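Local coordinates for protein transcriptional regulator, Crp/Fnr family (Eubacterium rectale ATCC 33656, PDB 3DV8) that probably acts as a DNA-binding transcriptional regulator of the Crp/Fnr family, joining a cyclic nucleotide-binding-type domain to a helix-turn-helix domain, at residues A[44-55]-A[71-82]; A[64-72]-A[175-183]. All blocks are in the same frame, centred on the assembly; numbering follows the deposited sequence.

Interaction 1: residues A[44-55]-A[71-82]; sequences CTGLLLVKSGQL and RLFDMDMCLLSA
The Q54 amide meets two flat groups of the facing segment: its NE2 lies over one face of the R71 guanidinium, 3.6 Å from R71 NE and offset toward the rim, and its OE1 sits at the edge of the F73 ring near the ring plane. With CG anti to the backbone N (chi1 -171°) and the chain extended beyond it, Q54 runs alongside F73, CG reaching ring atom CE1. The Q54 amide plane stands 67° from the R71 guanidinium. E98 takes both R71 NE, in a salt bridge, and Q54 NE2, while K99 bonds Q54 OE1. Beside them, the D74 carboxylate receives G53 N at OD1 (2.7 Å); the bond is straight but arrives from above the carboxylate plane. Within the type II turn from F73 to D76, F73 N meets D76 OD2 on its anti lone pair, and V50 grips the turn from across through V50 N to D76 O and M75 N to V50 O. Antiparallel pairing then flanks the turn on two sheets: L55 with L72, and L48 with C78, where C78 N to L48 O is 2.7 Å. At the far end S81 OG gives its proton to G46 O (2.6 Å), L48 CG against that hydroxyl. C44, disulfide-bonded to C84, rests its SG on A82. Strand 46-50 has strand 101-107 on its other side, with a classic beta bulge where K51 and S52 face D102, as the chain turns between the two sheets of the cyclic nucleotide-binding beta-roll; helix 119-145 packs on L72, M77 and L79, and helix 148-163 on Q54, R71 and F73.

Interaction 2: residues A[64-72]-A[175-183]; sequences GREITLYRL and IANHLGSHR
E66 to T68 of the edge strand lie against N177 to G180, the end of a helix whose axis passes 5.1 Å from the strand's at 60°, and T68 N donates to H178 O (3.0 Å). The T68 and H178 side chains run side by side, and T68 OG1 meets H178 ND1 at the imidazole edge (2.7 Å), either able to donate; R56 also bonds T68 OG1. The R71 side chain crosses that of H178 at about a right angle, guanidinium and imidazole planes 73° apart, R71 NH2 3.2 Å from H178 NE2, though R71 NE salt-bridges E98. E66 crosses N177 obliquely, E66 OE1 lying 3.4 Å from N177 CB, with its charge paired to R56. I67, CG1 anti to the backbone N (chi1 -172°), sets CG1 against H178 O and CD1 against L179 O. R65 brings NH2 to 2.9 Å from G180 O. A water accepts from E66 N, near N177 OD1 and S181 O. G180, with positive phi, ends the helix and H182 N-caps the next: the strand packs on the end of the first helix and the start of the turn of a probable helix-turn-helix unit, joining sensor and DNA-binding domains as in Crp/Fnr proteins.

In the fold
Strand 66-72 carries both contacts, whose centres lie about 19 Å apart. Interaction 1 uses its C-terminal end, R71 and L72, inside the cyclic nucleotide-binding domain; interaction 2 uses mainly its earlier residues, against the Crp-like helix-turn-helix domain. R71 belongs to both, one arginine facing Q54 and H178, with E98 as its salt-bridge partner. The two also touch where L80 CD1 of 71-82 packs on Y70 OH, 3.2 Å apart. Helices 119-145 and 148-163 border both contacts. The second subunit packs on R65, I67 and L69 of interaction 2, whereas no other chain touches interaction 1. The strand thus starts at the interdomain and subunit contacts and ends at the passage to the other beta-roll sheet.

Interaction 1: residues A[44-55]-A[71-82]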
loop_
_atom_site.group_PDB
_atom_site.type_symbol
_atom_site.label_atom_id
_atom_site.label_comp_id
_atom_site.label_asym_id
_atom_site.label_seq_id
_atom_site.Cartn_x
_atom_site.Cartn_y
_atom_site.Cartn_z
ATOM N N CYS A 44 -3.545 -16.647 -12.257
ATOM C CA CYS A 44 -2.636 -15.653 -12.836
ATOM C C CYS A 44 -2.973 -15.528 -14.325
ATOM O O CYS A 44 -2.172 -15.850 -15.208
ATOM C CB CYS A 44 -1.171 -15.983 -12.598
ATOM S SG CYS A 44 -0.171 -14.563 -13.070
ATOM N N THR A 45 -4.197 -15.058 -14.561
ATOM C CA THR A 45 -4.784 -14.944 -15.897
ATOM C C THR A 45 -4.051 -13.948 -16.799
ATOM O O THR A 45 -3.524 -14.326 -17.851
ATOM C CB THR A 45 -6.298 -14.607 -15.799
ATOM O OG1 THR A 45 -6.489 -13.505 -14.902
ATOM C CG2 THR A 45 -7.073 -15.812 -15.262
ATOM N N GLY A 46 -3.984 -12.698 -16.361
ATOM C CA GLY A 46 -3.305 -11.644 -17.118
ATOM C C GLY A 46 -3.799 -10.265 -16.751
ATOM O O GLY A 46 -4.574 -10.119 -15.802
ATOM N N LEU A 47 -3.335 -9.259 -17.494
ATOM C CA LEU A 47 -3.786 -7.876 -17.289
ATOM C C LEU A 47 -5.189 -7.767 -17.868
ATOM O O LEU A 47 -5.451 -8.340 -18.921
ATOM C CB LEU A 47 -2.859 -6.834 -17.934
ATOM C CG LEU A 47 -1.522 -6.589 -17.220
ATOM C CD1 LEU A 47 -0.511 -7.731 -17.387
ATOM C CD2 LEU A 47 -0.928 -5.304 -17.726
ATOM N N LEU A 48 -6.078 -7.060 -17.165
ATOM C CA LEU A 48 -7.477 -6.890 -17.577
ATOM C C LEU A 48 -7.707 -5.433 -17.966
ATOM O O LEU A 48 -7.359 -4.546 -17.200
ATOM C CB LEU A 48 -8.461 -7.277 -16.453
ATOM C CG LEU A 48 -8.205 -8.575 -15.679
ATOM C CD1 LEU A 48 -9.161 -8.716 -14.509
ATOM C CD2 LEU A 48 -8.270 -9.791 -16.583
ATOM N N LEU A 49 -8.260 -5.202 -19.160
ATOM C CA LEU A 49 -8.643 -3.865 -19.631
ATOM C C LEU A 49 -10.173 -3.868 -19.562
ATOM O O LEU A 49 -10.838 -4.663 -20.246
ATOM C CB LEU A 49 -8.144 -3.598 -21.057
ATOM C CG LEU A 49 -8.410 -2.204 -21.650
ATOM C CD1 LEU A 49 -7.758 -1.088 -20.823
ATOM C CD2 LEU A 49 -7.940 -2.118 -23.112
ATOM N N VAL A 50 -10.722 -3.017 -18.703
ATOM C CA VAL A 50 -12.165 -2.924 -18.516
ATOM C C VAL A 50 -12.762 -2.088 -19.651
ATOM O O VAL A 50 -12.574 -0.875 -19.690
ATOM C CB VAL A 50 -12.516 -2.316 -17.114
ATOM C CG1 VAL A 50 -14.029 -2.121 -16.947
ATOM C CG2 VAL A 50 -11.957 -3.194 -15.980
ATOM N N LYS A 51 -13.433 -2.745 -20.599
ATOM C CA LYS A 51 -14.152 -2.039 -21.674
ATOM C C LYS A 51 -15.356 -1.322 -21.052
ATOM O O LYS A 51 -15.571 -0.131 -21.299
ATOM C CB LYS A 51 -14.642 -2.988 -22.777
ATOM C CG LYS A 51 -15.287 -2.257 -23.978
ATOM C CD LYS A 51 -16.038 -3.198 -24.910
ATOM C CE LYS A 51 -16.824 -2.417 -25.955
ATOM N NZ LYS A 51 -17.645 -3.312 -26.812
ATOM N N SER A 52 -16.128 -2.067 -20.254
ATOM C CA SER A 52 -17.329 -1.544 -19.612
ATOM C C SER A 52 -17.717 -2.382 -18.395
ATOM O O SER A 52 -17.949 -3.578 -18.533
ATOM C CB SER A 52 -18.471 -1.536 -20.632
ATOM O OG SER A 52 -19.682 -1.095 -20.061
ATOM N N GLY A 53 -17.783 -1.756 -17.220
ATOM C CA GLY A 53 -18.148 -2.444 -15.978
ATOM C C GLY A 53 -17.471 -1.918 -14.718
ATOM O O GLY A 53 -16.979 -0.780 -14.680
ATOM N N GLN A 54 -17.452 -2.768 -13.691
ATOM C CA GLN A 54 -16.922 -2.411 -12.381
ATOM C C GLN A 54 -16.336 -3.640 -11.666
ATOM O O GLN A 54 -17.035 -4.644 -11.488
ATOM C CB GLN A 54 -18.039 -1.767 -11.557
ATOM C CG GLN A 54 -17.593 -1.143 -10.226
ATOM C CD GLN A 54 -18.751 -0.501 -9.471
ATOM O OE1 GLN A 54 -19.547 0.247 -10.040
ATOM N NE2 GLN A 54 -18.838 -0.785 -8.186
ATOM N N LEU A 55 -15.044 -3.549 -11.310
ATOM C CA LEU A 55 -14.305 -4.598 -10.596
ATOM C C LEU A 55 -13.920 -4.090 -9.214
ATOM O O LEU A 55 -13.740 -2.881 -9.003
ATOM C CB LEU A 55 -13.044 -5.026 -11.353
ATOM C CG LEU A 55 -13.213 -5.586 -12.771
ATOM C CD1 LEU A 55 -11.835 -5.954 -13.345
ATOM C CD2 LEU A 55 -14.166 -6.796 -12.809
ATOM N N ARG A 71 -11.326 0.158 -6.455
ATOM C CA ARG A 71 -12.247 -0.246 -7.512
ATOM C C ARG A 71 -11.692 0.180 -8.876
ATOM O O ARG A 71 -11.021 1.212 -8.995
ATOM C CB ARG A 71 -13.626 0.364 -7.286
ATOM C CG ARG A 71 -14.453 -0.341 -6.221
ATOM C CD ARG A 71 -15.650 0.525 -5.849
ATOM N NE ARG A 71 -16.787 -0.192 -5.267
ATOM C CZ ARG A 71 -17.851 0.396 -4.708
ATOM N NH1 ARG A 71 -17.927 1.720 -4.539
ATOM N NH2 ARG A 71 -18.845 -0.354 -4.249
ATOM N N LEU A 72 -11.976 -0.644 -9.884
ATOM C CA LEU A 72 -11.610 -0.392 -11.274
ATOM C C LEU A 72 -12.923 -0.228 -12.061
ATOM O O LEU A 72 -13.849 -1.031 -11.897
ATOM C CB LEU A 72 -10.772 -1.549 -11.822
ATOM C CG LEU A 72 -9.459 -1.890 -11.103
ATOM C CD1 LEU A 72 -8.848 -3.105 -11.765
ATOM C CD2 LEU A 72 -8.465 -0.724 -11.118
ATOM N N PHE A 73 -12.992 0.820 -12.889
ATOM C CA PHE A 73 -14.182 1.167 -13.707
ATOM C C PHE A 73 -13.850 1.074 -15.207
ATOM O O PHE A 73 -12.801 0.532 -15.565
ATOM C CB PHE A 73 -14.646 2.578 -13.324
ATOM C CG PHE A 73 -14.989 2.720 -11.877
ATOM C CD1 PHE A 73 -16.250 2.329 -11.411
ATOM C CD2 PHE A 73 -14.058 3.235 -10.975
ATOM C CE1 PHE A 73 -16.588 2.458 -10.059
ATOM C CE2 PHE A 73 -14.378 3.374 -9.612
ATOM C CZ PHE A 73 -15.648 2.987 -9.150
ATOM N N ASP A 74 -14.745 1.571 -16.073
ATOM C CA ASP A 74 -14.532 1.598 -17.540
ATOM C C ASP A 74 -13.193 2.275 -17.844
ATOM O O ASP A 74 -12.890 3.294 -17.238
ATOM C CB ASP A 74 -15.655 2.367 -18.279
ATOM C CG ASP A 74 -17.056 1.773 -18.058
ATOM O OD1 ASP A 74 -17.239 0.931 -17.155
ATOM O OD2 ASP A 74 -17.992 2.153 -18.785
HETATM N N MSE A 75 -12.400 1.669 -18.733
HETATM C CA MSE A 75 -11.056 2.147 -19.170
HETATM C C MSE A 75 -9.862 1.905 -18.237
HETATM O O MSE A 75 -8.727 2.095 -18.671
HETATM C CB MSE A 75 -11.074 3.606 -19.650
HETATM C CG MSE A 75 -11.872 3.796 -20.900
HETATM SE SE MSE A 75 -12.237 5.632 -21.202
HETATM C CE MSE A 75 -13.652 5.920 -19.733
ATOM N N ASP A 76 -10.093 1.489 -16.990
ATOM C CA ASP A 76 -8.997 1.135 -16.078
ATOM C C ASP A 76 -8.326 -0.160 -16.532
ATOM O O ASP A 76 -8.876 -0.909 -17.345
ATOM C CB ASP A 76 -9.478 0.956 -14.617
ATOM C CG ASP A 76 -9.604 2.264 -13.857
ATOM O OD1 ASP A 76 -8.691 3.110 -13.962
ATOM O OD2 ASP A 76 -10.579 2.417 -13.087
HETATM N N MSE A 77 -7.117 -0.382 -16.020
HETATM C CA MSE A 77 -6.375 -1.618 -16.230
HETATM C C MSE A 77 -6.077 -2.284 -14.916
HETATM O O MSE A 77 -5.690 -1.630 -13.963
HETATM C CB MSE A 77 -5.075 -1.396 -16.983
HETATM C CG MSE A 77 -5.080 -1.950 -18.385
HETATM SE SE MSE A 77 -3.687 -1.066 -19.347
HETATM C CE MSE A 77 -4.682 0.716 -19.590
ATOM N N CYS A 78 -6.244 -3.599 -14.897
ATOM C CA CYS A 78 -5.956 -4.409 -13.734
ATOM C C CYS A 78 -4.568 -5.002 -13.938
ATOM O O CYS A 78 -4.338 -5.681 -14.936
ATOM C CB CYS A 78 -6.990 -5.515 -13.604
ATOM S SG CYS A 78 -6.758 -6.501 -12.151
ATOM N N LEU A 79 -3.650 -4.713 -13.017
ATOM C CA LEU A 79 -2.293 -5.269 -13.042
ATOM C C LEU A 79 -2.169 -6.500 -12.149
ATOM O O LEU A 79 -1.549 -7.489 -12.556
ATOM C CB LEU A 79 -1.259 -4.221 -12.596
ATOM C CG LEU A 79 0.231 -4.612 -12.537
ATOM C CD1 LEU A 79 0.706 -5.293 -13.817
ATOM C CD2 LEU A 79 1.089 -3.391 -12.258
ATOM N N LEU A 80 -2.777 -6.438 -10.952
ATOM C CA LEU A 80 -2.654 -7.493 -9.914
ATOM C C LEU A 80 -3.308 -8.845 -10.227
ATOM O O LEU A 80 -3.076 -9.826 -9.509
ATOM C CB LEU A 80 -3.082 -6.964 -8.532
ATOM C CG LEU A 80 -2.363 -5.692 -8.044
ATOM C CD1 LEU A 80 -2.898 -5.277 -6.674
ATOM C CD2 LEU A 80 -0.839 -5.845 -8.007
ATOM N N SER A 81 -4.115 -8.888 -11.294
ATOM C CA SER A 81 -4.648 -10.141 -11.855
ATOM C C SER A 81 -3.529 -10.954 -12.568
ATOM O O SER A 81 -3.729 -12.143 -12.865
ATOM C CB SER A 81 -5.816 -9.852 -12.803
ATOM O OG SER A 81 -5.470 -8.806 -13.682
ATOM N N ALA A 82 -2.394 -10.297 -12.870
ATOM C CA ALA A 82 -1.189 -10.920 -13.410
ATOM C C ALA A 82 -0.011 -10.796 -12.403
ATOM O O ALA A 82 1.134 -10.747 -12.832
ATOM C CB ALA A 82 -0.827 -10.276 -14.760
#

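Interaction 2: residues A[64-72]-A[175-183]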
loop_
_atom_site.group_PDB
_atom_site.type_symbol
_atom_site.label_atom_id
_atom_site.label_comp_id
_atom_site.label_asym_id
_atom_site.label_seq_id
_atom_site.Cartn_x
_atom_site.Cartn_y
_atom_site.Cartn_z
ATOM N N GLY A 64 -12.604 -14.743 7.209
ATOM C CA GLY A 64 -13.614 -14.226 6.260
ATOM C C GLY A 64 -13.968 -12.738 6.293
ATOM O O GLY A 64 -14.923 -12.319 5.637
ATOM N N ARG A 65 -13.209 -11.938 7.045
ATOM C CA ARG A 65 -13.408 -10.473 7.111
ATOM C C ARG A 65 -12.812 -9.884 5.841
ATOM O O ARG A 65 -11.816 -10.405 5.338
ATOM C CB ARG A 65 -12.672 -9.882 8.303
ATOM C CG ARG A 65 -13.129 -10.391 9.664
ATOM C CD ARG A 65 -14.462 -9.803 10.116
ATOM N NE ARG A 65 -14.403 -8.343 10.125
ATOM C CZ ARG A 65 -13.715 -7.591 10.998
ATOM N NH1 ARG A 65 -12.993 -8.117 12.000
ATOM N NH2 ARG A 65 -13.752 -6.269 10.868
ATOM N N GLU A 66 -13.397 -8.799 5.343
ATOM C CA GLU A 66 -12.963 -8.181 4.089
ATOM C C GLU A 66 -12.816 -6.670 4.176
ATOM O O GLU A 66 -13.507 -6.043 4.962
ATOM C CB GLU A 66 -14.009 -8.457 2.990
ATOM C CG GLU A 66 -14.173 -9.903 2.565
ATOM C CD GLU A 66 -15.299 -10.126 1.543
ATOM O OE1 GLU A 66 -15.778 -9.172 0.928
ATOM O OE2 GLU A 66 -15.720 -11.276 1.346
ATOM N N ILE A 67 -11.940 -6.104 3.338
ATOM C CA ILE A 67 -11.824 -4.642 3.133
ATOM C C ILE A 67 -11.436 -4.395 1.658
ATOM O O ILE A 67 -10.530 -5.049 1.149
ATOM C CB ILE A 67 -10.863 -3.924 4.144
ATOM C CG1 ILE A 67 -10.949 -2.395 3.980
ATOM C CG2 ILE A 67 -9.428 -4.395 4.005
ATOM C CD1 ILE A 67 -10.164 -1.593 5.027
ATOM N N THR A 68 -12.143 -3.482 0.982
ATOM C CA THR A 68 -11.858 -3.113 -0.416
ATOM C C THR A 68 -10.594 -2.245 -0.487
ATOM O O THR A 68 -10.494 -1.236 0.212
ATOM C CB THR A 68 -13.030 -2.308 -1.060
ATOM O OG1 THR A 68 -14.219 -3.106 -1.046
ATOM C CG2 THR A 68 -12.723 -1.883 -2.504
ATOM N N LEU A 69 -9.642 -2.648 -1.327
ATOM C CA LEU A 69 -8.429 -1.879 -1.553
ATOM C C LEU A 69 -8.735 -0.736 -2.529
ATOM O O LEU A 69 -8.410 0.418 -2.260
ATOM C CB LEU A 69 -7.296 -2.769 -2.066
ATOM C CG LEU A 69 -6.872 -3.925 -1.146
ATOM C CD1 LEU A 69 -5.680 -4.638 -1.754
ATOM C CD2 LEU A 69 -6.525 -3.457 0.260
ATOM N N TYR A 70 -9.361 -1.064 -3.652
ATOM C CA TYR A 70 -9.741 -0.077 -4.665
ATOM C C TYR A 70 -10.735 -0.697 -5.628
ATOM O O TYR A 70 -10.942 -1.918 -5.626
ATOM C CB TYR A 70 -8.504 0.409 -5.450
ATOM C CG TYR A 70 -7.703 -0.712 -6.083
ATOM C CD1 TYR A 70 -8.017 -1.189 -7.362
ATOM C CD2 TYR A 70 -6.635 -1.312 -5.390
ATOM C CE1 TYR A 70 -7.303 -2.240 -7.939
ATOM C CE2 TYR A 70 -5.899 -2.358 -5.958
ATOM C CZ TYR A 70 -6.246 -2.825 -7.234
ATOM O OH TYR A 70 -5.532 -3.851 -7.811
ATOM N N ARG A 71 -11.326 0.158 -6.455
ATOM C CA ARG A 71 -12.247 -0.246 -7.512
ATOM C C ARG A 71 -11.692 0.180 -8.876
ATOM O O ARG A 71 -11.021 1.212 -8.995
ATOM C CB ARG A 71 -13.626 0.364 -7.286
ATOM C CG ARG A 71 -14.453 -0.341 -6.221
ATOM C CD ARG A 71 -15.650 0.525 -5.849
ATOM N NE ARG A 71 -16.787 -0.192 -5.267
ATOM C CZ ARG A 71 -17.851 0.396 -4.708
ATOM N NH1 ARG A 71 -17.927 1.720 -4.539
ATOM N NH2 ARG A 71 -18.845 -0.354 -4.249
ATOM N N LEU A 72 -11.976 -0.644 -9.884
ATOM C CA LEU A 72 -11.610 -0.392 -11.274
ATOM C C LEU A 72 -12.923 -0.228 -12.061
ATOM O O LEU A 72 -13.849 -1.031 -11.897
ATOM C CB LEU A 72 -10.772 -1.549 -11.822
ATOM C CG LEU A 72 -9.459 -1.890 -11.103
ATOM C CD1 LEU A 72 -8.848 -3.105 -11.765
ATOM C CD2 LEU A 72 -8.465 -0.724 -11.118
ATOM N N ILE A 175 -21.426 -3.303 3.013
ATOM C CA ILE A 175 -20.808 -2.069 3.537
ATOM C C ILE A 175 -19.675 -2.485 4.499
ATOM O O ILE A 175 -18.550 -2.011 4.343
ATOM C CB ILE A 175 -21.838 -1.100 4.225
ATOM C CG1 ILE A 175 -22.944 -0.671 3.239
ATOM C CG2 ILE A 175 -21.128 0.142 4.794
ATOM C CD1 ILE A 175 -24.120 0.020 3.880
ATOM N N ALA A 176 -19.970 -3.391 5.439
ATOM C CA ALA A 176 -18.961 -3.958 6.369
ATOM C C ALA A 176 -17.760 -4.559 5.628
ATOM O O ALA A 176 -16.624 -4.349 6.031
ATOM C CB ALA A 176 -19.585 -5.013 7.290
ATOM N N ASN A 177 -18.032 -5.290 4.546
ATOM C CA ASN A 177 -16.994 -5.890 3.691
ATOM C C ASN A 177 -16.181 -4.862 2.895
ATOM O O ASN A 177 -15.021 -5.106 2.588
ATOM C CB ASN A 177 -17.593 -6.953 2.757
ATOM C CG ASN A 177 -18.131 -8.184 3.511
ATOM O OD1 ASN A 177 -17.870 -8.368 4.701
ATOM N ND2 ASN A 177 -18.890 -9.023 2.811
ATOM N N HIS A 178 -16.792 -3.727 2.558
ATOM C CA HIS A 178 -16.065 -2.622 1.914
ATOM C C HIS A 178 -15.092 -1.914 2.857
ATOM O O HIS A 178 -13.978 -1.595 2.455
ATOM C CB HIS A 178 -17.018 -1.578 1.310
ATOM C CG HIS A 178 -17.533 -1.946 -0.040
ATOM N ND1 HIS A 178 -16.689 -2.143 -1.111
ATOM C CD2 HIS A 178 -18.792 -2.101 -0.515
ATOM C CE1 HIS A 178 -17.403 -2.433 -2.181
ATOM N NE2 HIS A 178 -18.683 -2.406 -1.851
ATOM N N LEU A 179 -15.520 -1.699 4.102
ATOM C CA LEU A 179 -14.774 -0.937 5.102
ATOM C C LEU A 179 -13.900 -1.721 6.094
ATOM O O LEU A 179 -13.171 -1.098 6.863
ATOM C CB LEU A 179 -15.774 -0.077 5.906
ATOM C CG LEU A 179 -16.696 0.867 5.120
ATOM C CD1 LEU A 179 -17.618 1.581 6.083
ATOM C CD2 LEU A 179 -15.914 1.875 4.288
ATOM N N GLY A 180 -13.930 -3.053 6.087
ATOM C CA GLY A 180 -13.183 -3.818 7.091
ATOM C C GLY A 180 -13.833 -3.784 8.466
ATOM O O GLY A 180 -13.124 -3.848 9.469
ATOM N N SER A 181 -15.169 -3.705 8.516
ATOM C CA SER A 181 -15.939 -3.672 9.767
ATOM C C SER A 181 -16.827 -4.924 9.877
ATOM O O SER A 181 -16.731 -5.828 9.035
ATOM C CB SER A 181 -16.778 -2.394 9.812
ATOM O OG SER A 181 -17.362 -2.225 11.093
ATOM N N HIS A 182 -17.625 -5.002 10.947
ATOM C CA HIS A 182 -18.593 -6.098 11.163
ATOM C C HIS A 182 -19.996 -5.553 10.893
ATOM O O HIS A 182 -20.254 -4.386 11.168
ATOM C CB HIS A 182 -18.479 -6.665 12.586
ATOM C CG HIS A 182 -19.332 -7.874 12.843
ATOM N ND1 HIS A 182 -20.533 -7.812 13.521
ATOM C CD2 HIS A 182 -19.146 -9.180 12.529
ATOM C CE1 HIS A 182 -21.054 -9.024 13.602
ATOM N NE2 HIS A 182 -20.230 -9.873 13.010
ATOM N N ARG A 183 -20.880 -6.405 10.358
ATOM C CA ARG A 183 -22.276 -6.045 10.004
ATOM C C ARG A 183 -23.037 -5.324 11.134
ATOM O O ARG A 183 -23.692 -4.299 10.896
ATOM C CB ARG A 183 -23.078 -7.298 9.618
ATOM C CG ARG A 183 -24.494 -7.011 9.051
ATOM C CD ARG A 183 -25.507 -8.097 9.397
ATOM N NE ARG A 183 -25.723 -8.172 10.852
ATOM C CZ ARG A 183 -26.580 -7.430 11.574
ATOM N NH1 ARG A 183 -27.381 -6.513 11.018
ATOM N NH2 ARG A 183 -26.649 -7.616 12.897
HETATM O O HOH W 1 -15.792 -7.427 6.625
#